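Local atomic coordinates of MNMC2 (Aquifex aeolicus, PDB entry 3VYW), a protein that binds S-adenosylmethionine and acts as a tRNA methyltransferase in the modification of wobble uridine, working without the oxidase domain usually fused to it. Residues Phe185-Ser196 with Glu214-Tyr225; Leu235-Ser244 with Thr255-Met266. All coordinates share one frame; numbering follows the deposited sequence.

Contact 1. Residues Phe185-Ser196 with Glu214-Tyr225; sequences FKADAVFHDAFS and ERIDEKGYWVSY. With SAM (S-adenosylmethionine), chain E.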
# COMPACT_ATOMS: atom_id res chain seq x y z
N PHE A 185 -8.75 -14.54 10.24
CA PHE A 185 -9.34 -13.40 9.59
C PHE A 185 -9.23 -13.57 8.09
O PHE A 185 -8.15 -13.67 7.57
CB PHE A 185 -8.54 -12.18 10.04
CG PHE A 185 -9.16 -10.86 9.73
CD1 PHE A 185 -10.19 -10.39 10.48
CD2 PHE A 185 -8.67 -10.08 8.75
CE1 PHE A 185 -10.74 -9.18 10.22
CE2 PHE A 185 -9.21 -8.86 8.48
CZ PHE A 185 -10.26 -8.41 9.22
N LYS A 186 -10.34 -13.63 7.37
CA LYS A 186 -10.27 -13.54 5.93
C LYS A 186 -10.98 -12.28 5.46
O LYS A 186 -12.19 -12.20 5.50
CB LYS A 186 -10.92 -14.75 5.28
CG LYS A 186 -10.32 -16.08 5.66
CD LYS A 186 -8.90 -16.20 5.17
CE LYS A 186 -8.58 -17.63 4.77
NZ LYS A 186 -7.15 -18.00 5.01
N ALA A 187 -10.22 -11.31 5.02
CA ALA A 187 -10.76 -10.02 4.66
C ALA A 187 -11.59 -9.99 3.41
O ALA A 187 -11.29 -10.63 2.46
CB ALA A 187 -9.64 -9.01 4.57
N ASP A 188 -12.67 -9.25 3.46
CA ASP A 188 -13.41 -8.86 2.28
C ASP A 188 -12.70 -7.89 1.37
O ASP A 188 -12.84 -7.95 0.19
CB ASP A 188 -14.78 -8.37 2.65
CG ASP A 188 -15.62 -9.44 3.17
OD1 ASP A 188 -15.91 -10.36 2.42
OD2 ASP A 188 -15.98 -9.40 4.34
N ALA A 189 -11.99 -6.95 1.96
CA ALA A 189 -11.22 -5.98 1.25
C ALA A 189 -9.89 -5.85 1.89
O ALA A 189 -9.80 -5.83 3.08
CB ALA A 189 -11.92 -4.66 1.30
N VAL A 190 -8.85 -5.73 1.10
CA VAL A 190 -7.57 -5.30 1.60
C VAL A 190 -7.30 -3.97 0.99
O VAL A 190 -7.29 -3.85 -0.18
CB VAL A 190 -6.46 -6.20 1.13
CG1 VAL A 190 -5.13 -5.71 1.63
CG2 VAL A 190 -6.73 -7.62 1.53
N PHE A 191 -7.10 -2.96 1.80
CA PHE A 191 -6.78 -1.66 1.27
C PHE A 191 -5.30 -1.54 1.40
O PHE A 191 -4.81 -1.34 2.45
CB PHE A 191 -7.39 -0.58 2.13
CG PHE A 191 -8.86 -0.44 2.00
CD1 PHE A 191 -9.57 0.19 2.97
CD2 PHE A 191 -9.52 -0.94 0.92
CE1 PHE A 191 -10.91 0.33 2.87
CE2 PHE A 191 -10.86 -0.79 0.81
CZ PHE A 191 -11.56 -0.17 1.78
N HIS A 192 -4.58 -1.66 0.32
CA HIS A 192 -3.18 -1.69 0.42
C HIS A 192 -2.60 -0.39 0.09
O HIS A 192 -2.34 -0.09 -1.03
CB HIS A 192 -2.69 -2.72 -0.55
CG HIS A 192 -1.32 -3.21 -0.27
ND1 HIS A 192 -1.08 -4.43 0.08
CD2 HIS A 192 -0.13 -2.57 -0.30
CE1 HIS A 192 0.20 -4.58 0.27
NE2 HIS A 192 0.85 -3.49 0.05
N ASP A 193 -2.35 0.41 1.10
CA ASP A 193 -2.02 1.79 0.89
C ASP A 193 -0.75 2.18 1.58
O ASP A 193 -0.77 2.88 2.54
CB ASP A 193 -3.14 2.64 1.41
CG ASP A 193 -3.12 4.00 0.85
OD1 ASP A 193 -2.42 4.21 -0.11
OD2 ASP A 193 -3.79 4.86 1.37
N ALA A 194 0.34 1.70 1.06
CA ALA A 194 1.64 2.08 1.48
C ALA A 194 2.13 3.21 0.60
O ALA A 194 1.48 3.58 -0.33
CB ALA A 194 2.57 0.92 1.41
N PHE A 195 3.27 3.74 0.92
CA PHE A 195 3.92 4.71 0.09
C PHE A 195 4.46 3.92 -1.06
O PHE A 195 4.48 2.74 -1.02
CB PHE A 195 5.01 5.47 0.83
CG PHE A 195 4.50 6.45 1.82
CD1 PHE A 195 4.59 6.20 3.14
CD2 PHE A 195 3.92 7.59 1.41
CE1 PHE A 195 4.10 7.07 4.04
CE2 PHE A 195 3.43 8.48 2.31
CZ PHE A 195 3.52 8.21 3.63
N SER A 196 4.91 4.58 -2.08
CA SER A 196 5.12 3.98 -3.36
C SER A 196 6.20 2.93 -3.29
O SER A 196 7.00 2.96 -2.42
CB SER A 196 5.39 5.07 -4.37
OG SER A 196 6.53 4.83 -5.09
N GLU A 214 -2.92 -14.94 2.67
CA GLU A 214 -3.44 -15.86 3.61
C GLU A 214 -4.60 -15.23 4.32
O GLU A 214 -5.40 -15.88 4.92
CB GLU A 214 -2.38 -16.25 4.60
CG GLU A 214 -1.34 -17.18 4.07
CD GLU A 214 -0.08 -17.12 4.89
OE1 GLU A 214 1.00 -17.49 4.39
OE2 GLU A 214 -0.16 -16.71 6.04
N ARG A 215 -4.68 -13.92 4.24
CA ARG A 215 -5.62 -13.19 5.03
C ARG A 215 -6.73 -12.58 4.25
O ARG A 215 -7.41 -11.72 4.72
CB ARG A 215 -4.88 -12.17 5.84
CG ARG A 215 -4.60 -12.66 7.24
CD ARG A 215 -3.26 -12.23 7.77
NE ARG A 215 -2.27 -13.24 7.54
CZ ARG A 215 -1.39 -13.61 8.43
NH1 ARG A 215 -1.40 -13.07 9.61
NH2 ARG A 215 -0.52 -14.53 8.14
N ILE A 216 -6.94 -13.04 3.04
CA ILE A 216 -7.98 -12.49 2.22
C ILE A 216 -8.96 -13.54 1.79
O ILE A 216 -8.59 -14.63 1.43
CB ILE A 216 -7.44 -11.73 1.02
CG1 ILE A 216 -8.55 -11.01 0.29
CG2 ILE A 216 -6.74 -12.64 0.08
CD1 ILE A 216 -8.10 -10.16 -0.84
N ASP A 217 -10.23 -13.20 1.84
CA ASP A 217 -11.26 -14.08 1.42
C ASP A 217 -11.07 -14.25 -0.03
O ASP A 217 -10.63 -13.36 -0.67
CB ASP A 217 -12.62 -13.46 1.68
CG ASP A 217 -13.74 -14.38 1.37
OD1 ASP A 217 -14.60 -14.02 0.56
OD2 ASP A 217 -13.76 -15.46 1.94
N GLU A 218 -11.44 -15.40 -0.54
CA GLU A 218 -11.24 -15.75 -1.93
C GLU A 218 -11.96 -14.85 -2.85
O GLU A 218 -11.52 -14.61 -3.92
CB GLU A 218 -11.81 -17.11 -2.18
CG GLU A 218 -11.05 -18.23 -1.56
CD GLU A 218 -11.20 -19.46 -2.38
OE1 GLU A 218 -12.32 -19.69 -2.85
OE2 GLU A 218 -10.20 -20.17 -2.59
N LYS A 219 -13.12 -14.40 -2.43
CA LYS A 219 -13.95 -13.56 -3.23
C LYS A 219 -13.71 -12.13 -2.88
O LYS A 219 -14.36 -11.26 -3.36
CB LYS A 219 -15.41 -13.90 -3.02
CG LYS A 219 -15.79 -15.27 -3.50
CD LYS A 219 -16.07 -15.27 -4.97
CE LYS A 219 -16.50 -16.64 -5.44
NZ LYS A 219 -16.53 -16.67 -6.92
N GLY A 220 -12.78 -11.91 -1.98
CA GLY A 220 -12.34 -10.60 -1.61
C GLY A 220 -11.46 -9.96 -2.65
O GLY A 220 -10.85 -10.62 -3.44
N TYR A 221 -11.38 -8.65 -2.56
CA TYR A 221 -10.64 -7.79 -3.46
C TYR A 221 -9.48 -7.06 -2.78
O TYR A 221 -9.59 -6.59 -1.70
CB TYR A 221 -11.60 -6.76 -4.04
CG TYR A 221 -12.52 -7.32 -5.06
CD1 TYR A 221 -13.77 -7.75 -4.73
CD2 TYR A 221 -12.13 -7.44 -6.37
CE1 TYR A 221 -14.61 -8.27 -5.67
CE2 TYR A 221 -12.96 -7.95 -7.31
CZ TYR A 221 -14.20 -8.37 -6.95
OH TYR A 221 -15.01 -8.88 -7.90
N TRP A 222 -8.37 -6.99 -3.48
CA TRP A 222 -7.22 -6.27 -3.03
C TRP A 222 -7.08 -5.04 -3.85
O TRP A 222 -7.08 -5.12 -5.04
CB TRP A 222 -6.03 -7.16 -3.21
CG TRP A 222 -4.69 -6.58 -2.89
CD1 TRP A 222 -3.94 -6.83 -1.79
CD2 TRP A 222 -3.85 -5.73 -3.72
NE1 TRP A 222 -2.76 -6.19 -1.86
CE2 TRP A 222 -2.65 -5.51 -2.97
CE3 TRP A 222 -3.99 -5.13 -4.93
CZ2 TRP A 222 -1.64 -4.72 -3.44
CZ3 TRP A 222 -2.97 -4.32 -5.38
CH2 TRP A 222 -1.83 -4.13 -4.66
N VAL A 223 -7.00 -3.89 -3.23
CA VAL A 223 -6.97 -2.65 -3.95
C VAL A 223 -5.82 -1.72 -3.62
O VAL A 223 -5.41 -1.62 -2.50
CB VAL A 223 -8.29 -1.89 -3.82
CG1 VAL A 223 -9.41 -2.66 -4.44
CG2 VAL A 223 -8.61 -1.59 -2.39
N SER A 224 -5.30 -1.06 -4.62
CA SER A 224 -4.31 -0.06 -4.40
C SER A 224 -4.36 0.98 -5.48
O SER A 224 -4.82 0.72 -6.55
CB SER A 224 -2.94 -0.69 -4.34
OG SER A 224 -1.97 0.27 -4.13
N TYR A 225 -3.88 2.16 -5.18
CA TYR A 225 -3.67 3.20 -6.15
C TYR A 225 -2.58 2.85 -7.14
O TYR A 225 -2.54 3.37 -8.20
CB TYR A 225 -3.36 4.51 -5.45
CG TYR A 225 -2.05 4.47 -4.79
CD1 TYR A 225 -0.92 4.78 -5.46
CD2 TYR A 225 -1.94 4.05 -3.51
CE1 TYR A 225 0.29 4.70 -4.87
CE2 TYR A 225 -0.74 3.96 -2.91
CZ TYR A 225 0.37 4.30 -3.60
OH TYR A 225 1.57 4.21 -3.01
N SAM E . -3.87 4.86 4.34
CA SAM E . -3.57 6.15 4.84
C SAM E . -4.86 6.88 4.76
O SAM E . -5.04 7.95 5.27
OXT SAM E . -5.76 6.35 4.19
CB SAM E . -2.40 6.63 4.02
CG SAM E . -1.15 5.94 4.58
SD SAM E . 0.29 6.25 3.86
CE SAM E . 0.11 6.08 2.25
C5' SAM E . 1.44 5.14 4.29
C4' SAM E . 1.40 4.64 5.74
O4' SAM E . 2.07 3.40 5.83
C3' SAM E . 2.12 5.53 6.74
O3' SAM E . 1.37 5.63 7.93
C2' SAM E . 3.39 4.79 7.05
O2' SAM E . 3.83 5.08 8.34
C1' SAM E . 2.95 3.37 6.94
N9 SAM E . 4.04 2.39 6.78
C8 SAM E . 5.07 2.44 5.96
N7 SAM E . 5.85 1.38 6.08
C5 SAM E . 5.33 0.61 7.00
C6 SAM E . 5.66 -0.67 7.61
N6 SAM E . 6.73 -1.36 7.26
N1 SAM E . 4.86 -1.12 8.53
C2 SAM E . 3.79 -0.47 8.89
N3 SAM E . 3.45 0.68 8.40
C4 SAM E . 4.16 1.28 7.46

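Contact 2. Residues Leu235-Ser244 with Thr255-Met266; sequences LLTLGFKVGS and TVASLKAPVPPM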
# COMPACT_ATOMS: atom_id res chain seq x y z
N LEU A 235 1.48 -10.27 -7.76
CA LEU A 235 0.14 -10.69 -7.53
C LEU A 235 -0.23 -11.85 -8.42
O LEU A 235 -0.89 -12.73 -8.01
CB LEU A 235 -0.81 -9.54 -7.70
CG LEU A 235 -0.85 -8.49 -6.62
CD1 LEU A 235 -1.38 -7.21 -7.16
CD2 LEU A 235 -1.70 -8.90 -5.47
N LEU A 236 0.21 -11.80 -9.66
CA LEU A 236 0.00 -12.86 -10.62
C LEU A 236 0.69 -14.11 -10.20
O LEU A 236 0.16 -15.15 -10.35
CB LEU A 236 0.51 -12.45 -11.98
CG LEU A 236 -0.36 -11.51 -12.79
CD1 LEU A 236 0.41 -10.94 -13.94
CD2 LEU A 236 -1.62 -12.17 -13.26
N THR A 237 1.86 -13.97 -9.65
CA THR A 237 2.62 -15.08 -9.15
C THR A 237 1.90 -15.79 -8.02
O THR A 237 2.00 -16.97 -7.88
CB THR A 237 3.99 -14.61 -8.70
OG1 THR A 237 4.66 -14.05 -9.80
CG2 THR A 237 4.79 -15.72 -8.19
N LEU A 238 1.18 -15.03 -7.22
CA LEU A 238 0.48 -15.54 -6.07
C LEU A 238 -0.89 -16.05 -6.41
O LEU A 238 -1.56 -16.62 -5.61
CB LEU A 238 0.40 -14.48 -5.00
CG LEU A 238 1.70 -14.11 -4.32
CD1 LEU A 238 1.52 -12.95 -3.40
CD2 LEU A 238 2.24 -15.28 -3.55
N GLY A 239 -1.27 -15.91 -7.65
CA GLY A 239 -2.52 -16.40 -8.12
C GLY A 239 -3.69 -15.49 -8.20
O GLY A 239 -4.75 -15.92 -8.47
N PHE A 240 -3.50 -14.22 -7.96
CA PHE A 240 -4.54 -13.25 -8.12
C PHE A 240 -4.84 -12.99 -9.56
O PHE A 240 -4.02 -13.16 -10.39
CB PHE A 240 -4.16 -11.95 -7.46
CG PHE A 240 -4.10 -12.01 -5.99
CD1 PHE A 240 -2.94 -12.30 -5.38
CD2 PHE A 240 -5.18 -11.73 -5.23
CE1 PHE A 240 -2.86 -12.35 -4.04
CE2 PHE A 240 -5.12 -11.79 -3.88
CZ PHE A 240 -3.95 -12.09 -3.28
N LYS A 241 -6.05 -12.56 -9.82
CA LYS A 241 -6.46 -12.04 -11.09
C LYS A 241 -6.20 -10.58 -10.92
O LYS A 241 -6.54 -10.03 -9.94
CB LYS A 241 -7.94 -12.26 -11.30
CG LYS A 241 -8.37 -13.70 -11.45
CD LYS A 241 -9.84 -13.84 -11.10
CE LYS A 241 -10.50 -14.89 -11.95
NZ LYS A 241 -11.88 -14.54 -12.38
N VAL A 242 -5.57 -9.97 -11.88
CA VAL A 242 -5.15 -8.61 -11.73
C VAL A 242 -5.79 -7.73 -12.76
O VAL A 242 -5.78 -8.01 -13.91
CB VAL A 242 -3.63 -8.52 -11.83
CG1 VAL A 242 -3.15 -7.15 -11.50
CG2 VAL A 242 -3.00 -9.54 -10.94
N GLY A 243 -6.36 -6.64 -12.31
CA GLY A 243 -7.13 -5.75 -13.13
C GLY A 243 -6.91 -4.32 -12.78
O GLY A 243 -6.20 -4.02 -11.86
N SER A 244 -7.56 -3.45 -13.49
CA SER A 244 -7.37 -2.04 -13.31
C SER A 244 -8.59 -1.21 -12.96
O SER A 244 -9.66 -1.42 -13.44
CB SER A 244 -6.72 -1.46 -14.53
OG SER A 244 -5.35 -1.72 -14.53
N THR A 255 -4.93 -0.77 -9.16
CA THR A 255 -4.95 -2.18 -9.34
C THR A 255 -6.00 -2.81 -8.51
O THR A 255 -6.22 -2.44 -7.41
CB THR A 255 -3.58 -2.79 -9.07
OG1 THR A 255 -2.71 -2.39 -10.09
CG2 THR A 255 -3.65 -4.24 -9.18
N VAL A 256 -6.70 -3.75 -9.10
CA VAL A 256 -7.71 -4.51 -8.42
C VAL A 256 -7.39 -5.96 -8.56
O VAL A 256 -7.12 -6.42 -9.62
CB VAL A 256 -9.07 -4.26 -9.02
CG1 VAL A 256 -10.14 -4.66 -8.05
CG2 VAL A 256 -9.23 -2.82 -9.39
N ALA A 257 -7.38 -6.68 -7.46
CA ALA A 257 -7.03 -8.07 -7.47
C ALA A 257 -8.01 -8.94 -6.72
O ALA A 257 -8.59 -8.55 -5.76
CB ALA A 257 -5.64 -8.26 -6.93
N SER A 258 -8.21 -10.14 -7.19
CA SER A 258 -8.93 -11.12 -6.44
C SER A 258 -8.44 -12.47 -6.80
O SER A 258 -8.07 -12.71 -7.91
CB SER A 258 -10.40 -11.00 -6.72
OG SER A 258 -11.09 -12.03 -6.08
N LEU A 259 -8.39 -13.38 -5.85
CA LEU A 259 -8.10 -14.74 -6.18
C LEU A 259 -9.18 -15.37 -7.01
O LEU A 259 -8.91 -16.02 -7.96
CB LEU A 259 -7.98 -15.52 -4.90
CG LEU A 259 -6.84 -15.10 -4.06
CD1 LEU A 259 -6.96 -15.75 -2.71
CD2 LEU A 259 -5.57 -15.55 -4.73
N LYS A 260 -10.42 -15.21 -6.61
CA LYS A 260 -11.51 -15.78 -7.35
C LYS A 260 -12.65 -14.89 -7.83
O LYS A 260 -13.43 -15.33 -8.61
CB LYS A 260 -12.08 -16.97 -6.62
CG LYS A 260 -11.62 -18.28 -7.17
CD LYS A 260 -10.40 -18.76 -6.47
CE LYS A 260 -10.26 -20.25 -6.63
NZ LYS A 260 -9.10 -20.66 -7.44
N ALA A 261 -12.77 -13.67 -7.37
CA ALA A 261 -13.80 -12.79 -7.90
C ALA A 261 -13.40 -12.12 -9.21
O ALA A 261 -12.28 -12.18 -9.60
CB ALA A 261 -14.21 -11.77 -6.89
N PRO A 262 -14.34 -11.52 -9.89
CA PRO A 262 -14.05 -10.86 -11.15
C PRO A 262 -13.36 -9.54 -11.00
O PRO A 262 -13.63 -8.80 -10.08
CB PRO A 262 -15.42 -10.66 -11.77
CG PRO A 262 -16.38 -10.91 -10.69
CD PRO A 262 -15.73 -11.92 -9.84
N VAL A 263 -12.50 -9.24 -11.95
CA VAL A 263 -11.76 -8.02 -11.97
C VAL A 263 -11.91 -7.40 -13.32
O VAL A 263 -12.03 -8.08 -14.29
CB VAL A 263 -10.29 -8.27 -11.68
CG1 VAL A 263 -10.14 -9.25 -10.55
CG2 VAL A 263 -9.59 -8.80 -12.89
N PRO A 264 -11.95 -6.08 -13.33
CA PRO A 264 -12.02 -5.28 -14.54
C PRO A 264 -10.73 -5.47 -15.22
O PRO A 264 -9.80 -5.73 -14.54
CB PRO A 264 -12.09 -3.87 -14.01
CG PRO A 264 -11.62 -3.94 -12.62
CD PRO A 264 -12.07 -5.26 -12.14
N PRO A 265 -10.64 -5.34 -16.53
CA PRO A 265 -9.43 -5.70 -17.24
C PRO A 265 -8.68 -4.66 -18.08
O PRO A 265 -9.13 -3.68 -18.59
CB PRO A 265 -9.88 -6.89 -18.05
CG PRO A 265 -11.37 -6.83 -18.06
CD PRO A 265 -11.80 -5.61 -17.35
N MSE A 266 -7.40 -5.08 -17.64
CA MSE A 266 -6.33 -4.27 -18.09
C MSE A 266 -6.39 -4.40 -19.64
O MSE A 266 -6.97 -5.31 -20.17
CB MSE A 266 -4.88 -4.83 -17.79
CG MSE A 266 -4.78 -5.35 -16.31
SE MSE A 266 -2.93 -5.74 -15.87
CE MSE A 266 -2.61 -7.43 -16.57

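Contact 1. Residues Phe185-Ser196 with Glu214-Tyr225
The hydroxyl of Y225 gives a hydrogen bond to the carbonyl of A194, OH to O 2.8 Å, the acceptor at the ring's edge in its plane. With CG lodged between backbone N and carbonyl (chi1 68°), the Y225 ring brings CE2 within 3.3 Å of D193 OD1. The other carboxylate oxygen of D193, OD2, accepts from the amino N of SAM at 3.0 Å, while F195 lays a ring face against the ligand, CE1 to C5' 3.3 Å. Upstream, the backbones pair in parallel, including V190 N to Y221 O and H192 N to V223 O, and S224 OG donates to H192 O. The H192 and W222 rings meet obliquely, planes 48° apart, with W222 CZ2 over one face of the imidazole; H192 NE2 is held by L203 O. Helix 206-213 covers this side. On the other side F191 and V223 run alongside each other, CD2 to CG2 3.5 Å, next to helix 74-86. Before the corner at D188, A187 pairs with I216, and K186 NZ reaches E214 O at 2.8 Å. Adjacent parallel strands with cofactor-binding residues at the C-terminal end of one are characteristic of Rossmann-like folds, here that of a SAM-dependent methyltransferase.

Contact 2. Residues Leu235-Ser244 with Thr255-Met266
The beta hairpin of strands 241-246 and 253-258 finishes the mixed sheet of this methyltransferase fold, with 241-246 at one edge, and this contact joins the hairpin to the helix end before it and the loop after it. K241 with S258 and G243 with V256 are the hydrogen-bonded antiparallel pairs; K241 N reaches S258 O at 2.8 Å in a nearly straight bond, and V256 N bonds to G243 O. V242 with A257 and S244 with T255 are the non-hydrogen-bonded pairs, and diagonally between them V242 CG1 lies 3.8 Å from T255 CG2; T255 OG1 is taken up by S226 and R232. Helix 229-237 ends in a Schellman motif at G239, whose phi is positive, and the chain turns straight into F240 and the strand. The loop after S258 folds back over G243: V263 CG2 and the P264 carbonyl sit where a side chain would go, P264 O being 3.0 Å from G243 CA. S258 OG holds the start of that loop in an ST motif, accepting from A261 N at 2.7 Å, while the chain of K241 passes beside A261 O with its CD. With CG anti to the carbonyl carbon (chi1 -68°), F240 sets its ring between two leucines: L235 CD2 lies off-centre against one face, and over the other L259 CD2 stands 3.8 Å from the ring centroid, a CH-pi contact 10° off the normal.

From the N terminus, the chain first lays down strand 187-192, runs through helix 206-213 and returns as strand 220-224, so contact 1 closes a beta-alpha-beta crossover. The chain then continues through helix 229-237 into the hairpin, and contact 2 closes the short hairpin loop; the two closures follow in series, neither nested nor crossed. Sheet order nevertheless brings them side by side: 253-258 pairs antiparallel with 220-224, placing 241-246 at one edge of the sheet. W222 N probably bonds to A257 O across that seam, and Y221 OH probably to P262 O, tying the loop after the hairpin to the parallel core that carries the SAM-binding residues of contact 1.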